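Local coordinates for protein SnoaL-like polyketide cyclase (Agrobacterium tumefaciens str. C58, PDB 3EHC) that is of unknown function but probably resembles the SnoaL-type polyketide cyclases of the NTF2 superfamily, which close rings in polyketide intermediates, at residues B[75-81]-B[95-101]; B[13-17]-B[59-63]; B[86-91]-B[118-124]. All coordinates share one frame; numbering follows the deposited sequence.

Contact 1 of 3, residues B[75-81]-B[95-101]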
# COMPACT_ATOMS: atom_id res chain seq x y z
N ARG B 75 6.81 -0.03 -2.37
CA ARG B 75 6.41 1.36 -2.20
C ARG B 75 7.08 2.15 -3.33
O ARG B 75 8.28 2.28 -3.36
CB ARG B 75 6.83 1.91 -0.85
CG ARG B 75 6.54 3.38 -0.66
CD ARG B 75 7.02 3.76 0.75
NE ARG B 75 7.15 5.19 0.95
CZ ARG B 75 6.12 5.98 1.23
NH1 ARG B 75 4.88 5.51 1.36
NH2 ARG B 75 6.35 7.25 1.42
N LEU B 76 6.25 2.65 -4.25
CA LEU B 76 6.65 3.44 -5.38
C LEU B 76 6.29 4.88 -5.07
O LEU B 76 5.19 5.15 -4.58
CB LEU B 76 5.84 3.02 -6.61
CG LEU B 76 5.91 1.55 -7.01
CD1 LEU B 76 4.84 1.14 -8.03
CD2 LEU B 76 7.29 1.35 -7.52
N PHE B 77 7.21 5.79 -5.41
CA PHE B 77 7.06 7.20 -5.23
C PHE B 77 6.97 7.88 -6.61
O PHE B 77 7.77 7.60 -7.51
CB PHE B 77 8.25 7.74 -4.41
CG PHE B 77 8.30 9.24 -4.39
CD1 PHE B 77 7.29 9.96 -3.76
CD2 PHE B 77 9.33 9.94 -5.03
CE1 PHE B 77 7.29 11.33 -3.74
CE2 PHE B 77 9.35 11.34 -5.02
CZ PHE B 77 8.32 12.03 -4.38
N PHE B 78 5.94 8.72 -6.76
CA PHE B 78 5.69 9.47 -7.99
C PHE B 78 5.77 10.95 -7.74
O PHE B 78 5.29 11.45 -6.72
CB PHE B 78 4.32 9.15 -8.57
CG PHE B 78 4.18 7.73 -9.00
CD1 PHE B 78 4.59 7.33 -10.26
CD2 PHE B 78 3.60 6.77 -8.13
CE1 PHE B 78 4.46 6.00 -10.66
CE2 PHE B 78 3.44 5.46 -8.51
CZ PHE B 78 3.86 5.06 -9.77
N ASP B 79 6.40 11.64 -8.68
CA ASP B 79 6.51 13.08 -8.72
C ASP B 79 6.28 13.46 -10.19
O ASP B 79 7.16 13.33 -11.02
CB ASP B 79 7.91 13.46 -8.22
CG ASP B 79 8.11 14.96 -8.04
OD1 ASP B 79 7.19 15.75 -8.34
OD2 ASP B 79 9.20 15.34 -7.56
N CYS B 80 5.05 13.84 -10.51
CA CYS B 80 4.60 13.88 -11.89
C CYS B 80 3.49 14.92 -12.10
O CYS B 80 3.09 15.60 -11.15
CB CYS B 80 4.16 12.47 -12.29
SG CYS B 80 2.85 11.85 -11.30
N THR B 81 3.01 15.03 -13.34
CA THR B 81 2.17 16.14 -13.77
C THR B 81 0.99 15.60 -14.61
O THR B 81 1.04 15.58 -15.84
CB THR B 81 3.06 17.20 -14.54
OG1 THR B 81 4.35 17.35 -13.90
CG2 THR B 81 2.41 18.56 -14.61
N ARG B 95 1.99 19.74 -10.82
CA ARG B 95 2.90 18.71 -10.33
C ARG B 95 2.54 18.25 -8.92
O ARG B 95 2.34 19.07 -8.01
CB ARG B 95 4.34 19.24 -10.31
CG ARG B 95 5.34 18.25 -9.71
CD ARG B 95 6.78 18.67 -9.97
NE ARG B 95 7.13 18.26 -11.33
CZ ARG B 95 8.07 17.37 -11.67
NH1 ARG B 95 8.81 16.79 -10.72
NH2 ARG B 95 8.30 17.07 -12.96
N VAL B 96 2.45 16.93 -8.72
CA VAL B 96 2.01 16.38 -7.45
C VAL B 96 2.88 15.18 -7.12
O VAL B 96 3.43 14.55 -8.00
CB VAL B 96 0.49 15.98 -7.46
CG1 VAL B 96 -0.45 17.26 -7.48
CG2 VAL B 96 0.18 15.03 -8.61
N GLN B 97 3.06 14.92 -5.83
CA GLN B 97 3.81 13.79 -5.34
C GLN B 97 2.88 12.86 -4.55
O GLN B 97 2.10 13.31 -3.71
CB GLN B 97 4.98 14.20 -4.44
CG GLN B 97 6.06 15.01 -5.12
CD GLN B 97 5.65 16.45 -5.21
OE1 GLN B 97 5.06 16.96 -4.29
NE2 GLN B 97 5.93 17.09 -6.35
N PHE B 98 2.93 11.59 -4.86
CA PHE B 98 2.14 10.61 -4.14
C PHE B 98 2.77 9.25 -4.27
O PHE B 98 3.52 8.99 -5.21
CB PHE B 98 0.72 10.56 -4.70
CG PHE B 98 0.66 10.23 -6.16
CD1 PHE B 98 0.77 11.23 -7.11
CD2 PHE B 98 0.48 8.94 -6.60
CE1 PHE B 98 0.73 10.94 -8.44
CE2 PHE B 98 0.43 8.66 -7.93
CZ PHE B 98 0.56 9.66 -8.86
N CYS B 99 2.45 8.36 -3.34
CA CYS B 99 2.98 7.01 -3.40
C CYS B 99 1.90 6.01 -3.76
O CYS B 99 0.70 6.29 -3.65
CB CYS B 99 3.61 6.62 -2.07
SG CYS B 99 5.11 7.48 -1.73
N GLU B 100 2.35 4.86 -4.23
CA GLU B 100 1.52 3.70 -4.49
C GLU B 100 2.14 2.52 -3.72
O GLU B 100 3.36 2.32 -3.78
CB GLU B 100 1.50 3.37 -5.97
CG GLU B 100 0.53 2.24 -6.36
CD GLU B 100 0.73 1.76 -7.81
OE1 GLU B 100 1.42 2.43 -8.59
OE2 GLU B 100 0.18 0.69 -8.16
N HIS B 101 1.31 1.78 -3.00
CA HIS B 101 1.72 0.55 -2.32
C HIS B 101 1.06 -0.64 -3.01
O HIS B 101 -0.15 -0.76 -3.06
CB HIS B 101 1.31 0.56 -0.88
CG HIS B 101 2.09 1.53 -0.05
ND1 HIS B 101 2.02 1.56 1.33
CD2 HIS B 101 2.96 2.50 -0.40
CE1 HIS B 101 2.82 2.50 1.79
NE2 HIS B 101 3.41 3.08 0.76

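Contact 2 of 3, residues B[13-17]-B[59-63]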
# COMPACT_ATOMS: atom_id res chain seq x y z
N LEU B 13 10.13 -2.34 -14.25
CA LEU B 13 9.97 -0.89 -14.07
C LEU B 13 10.79 -0.13 -15.10
O LEU B 13 10.34 0.91 -15.59
CB LEU B 13 10.36 -0.44 -12.65
CG LEU B 13 9.49 -0.88 -11.48
CD1 LEU B 13 9.94 -0.19 -10.20
CD2 LEU B 13 8.00 -0.67 -11.76
N ASP B 14 11.98 -0.66 -15.41
CA ASP B 14 12.79 -0.08 -16.47
C ASP B 14 12.10 -0.07 -17.82
O ASP B 14 12.17 0.93 -18.53
CB ASP B 14 14.12 -0.79 -16.62
CG ASP B 14 15.27 0.12 -16.37
OD1 ASP B 14 15.38 0.50 -15.17
OD2 ASP B 14 15.98 0.48 -17.35
N SER B 15 11.47 -1.18 -18.18
CA SER B 15 10.75 -1.25 -19.45
C SER B 15 9.58 -0.26 -19.45
O SER B 15 9.30 0.38 -20.46
CB SER B 15 10.29 -2.69 -19.80
OG SER B 15 9.09 -3.07 -19.15
N LEU B 16 8.91 -0.12 -18.31
CA LEU B 16 7.80 0.82 -18.15
C LEU B 16 8.27 2.26 -18.35
O LEU B 16 7.61 3.05 -19.03
CB LEU B 16 7.14 0.66 -16.77
CG LEU B 16 5.82 -0.11 -16.60
CD1 LEU B 16 5.73 -1.40 -17.42
CD2 LEU B 16 5.57 -0.41 -15.11
N ASN B 17 9.44 2.59 -17.79
CA ASN B 17 10.02 3.92 -17.94
C ASN B 17 10.44 4.27 -19.35
O ASN B 17 10.46 5.44 -19.71
CB ASN B 17 11.17 4.13 -16.98
CG ASN B 17 10.71 4.29 -15.57
OD1 ASN B 17 9.58 4.71 -15.32
ND2 ASN B 17 11.56 3.96 -14.63
N ARG B 59 7.03 8.37 -14.19
CA ARG B 59 8.27 7.62 -14.02
C ARG B 59 8.14 6.75 -12.75
O ARG B 59 7.69 7.21 -11.71
CB ARG B 59 9.44 8.59 -13.91
CG ARG B 59 10.75 7.94 -13.61
CD ARG B 59 11.92 8.88 -13.78
NE ARG B 59 12.98 8.19 -14.52
CZ ARG B 59 13.78 7.25 -14.01
NH1 ARG B 59 13.67 6.88 -12.74
NH2 ARG B 59 14.68 6.68 -14.79
N PHE B 60 8.59 5.51 -12.87
CA PHE B 60 8.46 4.50 -11.83
C PHE B 60 9.78 4.32 -11.09
O PHE B 60 10.82 4.08 -11.69
CB PHE B 60 8.01 3.19 -12.46
CG PHE B 60 6.62 3.22 -12.99
CD1 PHE B 60 6.36 3.67 -14.27
CD2 PHE B 60 5.56 2.79 -12.20
CE1 PHE B 60 5.06 3.69 -14.78
CE2 PHE B 60 4.24 2.81 -12.70
CZ PHE B 60 3.99 3.25 -14.00
N GLU B 61 9.71 4.43 -9.78
CA GLU B 61 10.85 4.36 -8.92
C GLU B 61 10.40 3.77 -7.59
O GLU B 61 9.55 4.35 -6.94
CB GLU B 61 11.33 5.78 -8.72
CG GLU B 61 12.56 5.96 -7.84
CD GLU B 61 13.78 6.35 -8.63
OE1 GLU B 61 13.63 6.99 -9.70
OE2 GLU B 61 14.88 6.00 -8.17
N ALA B 62 10.97 2.63 -7.19
CA ALA B 62 10.65 1.97 -5.93
C ALA B 62 11.51 2.53 -4.79
O ALA B 62 12.71 2.54 -4.89
CB ALA B 62 10.88 0.47 -6.07
N GLU B 63 10.85 3.02 -3.74
CA GLU B 63 11.53 3.43 -2.51
C GLU B 63 11.86 2.20 -1.66
O GLU B 63 12.99 2.05 -1.19
CB GLU B 63 10.65 4.41 -1.70
CG GLU B 63 11.26 4.86 -0.35
CD GLU B 63 10.34 5.72 0.49
OE1 GLU B 63 9.64 6.56 -0.09
OE2 GLU B 63 10.33 5.57 1.73

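Contact 3 of 3, residues B[86-91]-B[118-124]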
# COMPACT_ATOMS: atom_id res chain seq x y z
N PHE B 86 -7.39 13.13 -12.45
CA PHE B 86 -6.65 11.95 -12.00
C PHE B 86 -7.19 11.55 -10.63
O PHE B 86 -7.17 12.35 -9.70
CB PHE B 86 -5.11 12.21 -11.96
CG PHE B 86 -4.30 11.02 -11.50
CD1 PHE B 86 -4.30 9.82 -12.23
CD2 PHE B 86 -3.53 11.08 -10.33
CE1 PHE B 86 -3.57 8.70 -11.79
CE2 PHE B 86 -2.82 9.97 -9.87
CZ PHE B 86 -2.82 8.78 -10.62
N MSE B 87 -7.68 10.31 -10.52
CA MSE B 87 -8.40 9.82 -9.34
C MSE B 87 -9.58 10.70 -9.00
O MSE B 87 -9.83 10.99 -7.84
CB MSE B 87 -7.46 9.68 -8.17
CG MSE B 87 -6.23 8.81 -8.46
SE MSE B 87 -5.27 8.39 -6.80
CE MSE B 87 -6.43 6.88 -6.25
N ASP B 88 -10.29 11.13 -10.06
CA ASP B 88 -11.41 12.08 -9.98
C ASP B 88 -11.10 13.47 -9.36
O ASP B 88 -12.00 14.18 -8.88
CB ASP B 88 -12.62 11.36 -9.38
CG ASP B 88 -12.97 10.12 -10.17
OD1 ASP B 88 -13.27 10.28 -11.37
OD2 ASP B 88 -12.90 9.00 -9.62
N LEU B 89 -9.83 13.85 -9.40
CA LEU B 89 -9.36 15.11 -8.87
C LEU B 89 -8.95 16.00 -10.05
O LEU B 89 -8.27 15.52 -10.95
CB LEU B 89 -8.16 14.87 -7.97
CG LEU B 89 -8.46 14.08 -6.70
CD1 LEU B 89 -7.16 13.80 -5.90
CD2 LEU B 89 -9.53 14.86 -5.90
N PRO B 90 -9.36 17.29 -10.06
CA PRO B 90 -8.94 18.16 -11.16
C PRO B 90 -7.49 18.67 -11.05
O PRO B 90 -7.25 19.85 -10.86
CB PRO B 90 -9.99 19.29 -11.14
CG PRO B 90 -10.44 19.35 -9.75
CD PRO B 90 -10.25 17.99 -9.12
N VAL B 91 -6.52 17.75 -11.15
CA VAL B 91 -5.12 18.09 -11.00
C VAL B 91 -4.69 19.11 -12.07
O VAL B 91 -4.02 20.08 -11.77
CB VAL B 91 -4.21 16.85 -11.06
CG1 VAL B 91 -2.73 17.26 -10.95
CG2 VAL B 91 -4.59 15.91 -9.92
N LEU B 118 -3.29 3.55 -4.24
CA LEU B 118 -2.65 4.87 -4.41
C LEU B 118 -3.06 5.84 -3.29
O LEU B 118 -4.16 5.75 -2.75
CB LEU B 118 -3.04 5.48 -5.77
CG LEU B 118 -2.44 4.80 -7.01
CD1 LEU B 118 -3.35 4.96 -8.24
CD2 LEU B 118 -1.07 5.37 -7.30
N ASP B 119 -2.15 6.76 -2.92
CA ASP B 119 -2.40 7.72 -1.86
C ASP B 119 -3.13 8.95 -2.41
O ASP B 119 -2.52 10.00 -2.69
CB ASP B 119 -1.09 8.09 -1.15
CG ASP B 119 -1.30 8.87 0.15
OD1 ASP B 119 -2.45 9.05 0.59
OD2 ASP B 119 -0.30 9.31 0.74
N LYS B 120 -4.45 8.81 -2.54
CA LYS B 120 -5.34 9.86 -2.98
C LYS B 120 -5.34 11.02 -2.00
O LYS B 120 -5.40 12.17 -2.43
CB LYS B 120 -6.75 9.31 -3.23
CG LYS B 120 -7.76 10.34 -3.69
CD LYS B 120 -8.98 9.77 -4.35
CE LYS B 120 -9.91 10.90 -4.80
NZ LYS B 120 -11.14 10.41 -5.45
N VAL B 121 -5.25 10.72 -0.70
CA VAL B 121 -5.28 11.77 0.32
C VAL B 121 -4.12 12.77 0.12
O VAL B 121 -4.33 13.93 0.32
CB VAL B 121 -5.35 11.17 1.77
CG1 VAL B 121 -5.39 12.25 2.80
CG2 VAL B 121 -6.61 10.26 1.92
N ALA B 122 -2.93 12.28 -0.26
CA ALA B 122 -1.73 13.11 -0.52
C ALA B 122 -2.01 14.10 -1.63
O ALA B 122 -1.66 15.28 -1.54
CB ALA B 122 -0.50 12.20 -0.86
N ILE B 123 -2.69 13.63 -2.68
CA ILE B 123 -3.04 14.50 -3.80
C ILE B 123 -4.09 15.55 -3.39
O ILE B 123 -3.97 16.71 -3.75
CB ILE B 123 -3.55 13.70 -5.05
CG1 ILE B 123 -2.56 12.61 -5.46
CG2 ILE B 123 -3.82 14.69 -6.30
CD1 ILE B 123 -3.11 11.70 -6.65
N GLU B 124 -5.12 15.12 -2.67
CA GLU B 124 -6.16 16.02 -2.16
C GLU B 124 -5.58 17.18 -1.36
O GLU B 124 -5.97 18.35 -1.56
CB GLU B 124 -7.18 15.21 -1.33
CG GLU B 124 -8.10 14.36 -2.18
CD GLU B 124 -8.97 13.34 -1.37
OE1 GLU B 124 -8.74 13.11 -0.15
OE2 GLU B 124 -9.90 12.76 -1.95
O HOH W 1 -12.65 12.76 -5.86
O HOH W 2 -11.42 8.20 -7.56

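Contact 1 of 3, residues B[75-81]-B[95-101]
Arg75 and His101, cross-strand neighbours, run side by side until NH1 of Arg75 donates to NE2 of His101 at 2.9 Å. The bond lies close to both the imidazole and the guanidinium planes, yet these planes stand 74° apart, because the two groups are twisted about the line joining them. An almost straight arginine chain makes this reach possible. The carbonyl oxygen of His101 is hydrogen-bonded to ND1 of His101 of the second subunit.

The pair belongs to two antiparallel strands, 71-80 and 96-107, neighbours in the curved sheet at the core of the NTF2-like α+β fold. Leu76, Phe78 and Cys80 each exchange two main-chain hydrogen bonds with Glu100, Phe98 and Val96 respectively. At these hydrogen-bonded pairs the side chains rise from the face opposite that of Arg75, and here the rings of Phe78 and Phe98 meet. Phe98 takes the position between its backbone N and carbonyl carbon (chi1 58°), which brings its face under Phe78 CB, 3.9 Å from the ring centroid. The Phe78 ring is slid off that of Phe98 and barely overlaps it. Phe78 CE2, at the ring edge, instead meets Glu100 OE1 at 3.6 Å, while OE2 of that carboxylate bonds to Ser116.

Back on the Arg75 face, Asp79 and Gln97 form a non-hydrogen-bonded pair whose side chains supply the bond. Gln97 NE2 donates to Asp79 OD1 at 2.7 Å, coming from 54° above the carboxylate plane. Arg95 NH1 adds a salt bridge to Asp79 OD1 at 3.1 Å, its hydrogen bond bent and weak.

Contact 2 of 3, residues B[13-17]-B[59-63]
Leu16 lays its CD2 methyl over the middle of the Phe60 ring, 4.0 Å from the centroid and only 5° off the ring normal, a clean CH-pi contact. Leu13, one helical turn earlier, crosses Phe60 at about a right angle and brings its CD2 to within 3.9 Å of Phe60 CB. Asn17 completes the grip from the edge: its OD1 takes the Phe60 N-H on a lone pair at 2.8 Å, a nearly straight bond, and its ND2 returns a bond of 3.0 Å to Phe60 O, again in the carbonyl plane. A chi1 of -73°, with CG beside the backbone N, lets Asn17 reach the Phe60 main chain; the two in-plane bonds then fix the amide's rotation and copy what an antiparallel strand would offer. Asn17 ND2 also sits over the centre of the Arg59 guanidinium, 3.9 Å above it, and Arg59 NH1 is tied to Glu61 OE1 by a salt bridge of 3.0 Å. Outside the two segments, Phe52 of helix 40-54 touches Phe60, and Phe78 meets it edge-to-face. A helix end laid beside the chain as it enters an outer strand, apolar side chains turned inward, fits the helix-over-curved-sheet layout of the NTF2-like fold.

Contact 3 of 3, residues B[86-91]-B[118-124]
Leu89 and Ile123 are pressed together at the centre of this contact, Leu89 CD1 standing 3.5 Å from Ile123 CG2, closer than usual for two methyl groups. The branches of Ile123 divide the work. Its CG2 meets Leu89 and Val91, whereas Ile123 CD1 reaches the edge of the Phe86 ring at 3.7 Å from CE2. Met87, a selenomethionine in this crystal, bends at its third torsion (82°), and this turns the terminal methyl CE back to Leu118 CB at 3.7 Å while SE stays beside Ile123 CD1. Within its own segment, Met87 CG also lies over the face of the Phe86 ring.

The other side is polar, with waters and the second subunit around it. Lys120 slides past Met87 in the opposite direction, its chain fully extended, and NZ gives a hydrogen bond of 2.8 Å to Met87 O, tilted 31° from the carbonyl plane. Two waters also accept from the ammonium, one at 2.8 Å and the other at 3.1 Å from Lys120 NZ; the second bridges to Asp88 OD2. Glu124 of the second subunit joins NZ in a salt bridge, and the reciprocal one, Glu124 with Lys120 of that subunit, also forms.

Residues 86-89 make a type I' turn, well suited to a two-residue β-hairpin loop, between the short strands 85-86 and 89-90. This hairpin leans on the first turn of helix 120-127, just after strand 110-118 ends; Phe98 of strand 96-107 touches Phe86, Leu118 and Ile123, and Val121 of the second subunit packs on Met87.

Contact 1 is the middle member of the set: its centre lies about 11 Å from that of contact 2 and about 10 Å from that of contact 3, whereas contacts 2 and 3 are about 20 Å apart between centres and about 8 Å at their nearest atoms. Strand 71-80 joins contact 1 to contact 2 through a salt bridge from Arg75 NE to Glu63 OE1 of 3.0 Å. Strand 96-107 joins it to contact 3 through a probable hydrogen bond of 3.0 Å between Cys99 O and Asp119 N. Contacts 1 and 3 both reach the second subunit. The active site is not established here; in NTF2-like relatives the pocket lies between the curved sheet and its helices.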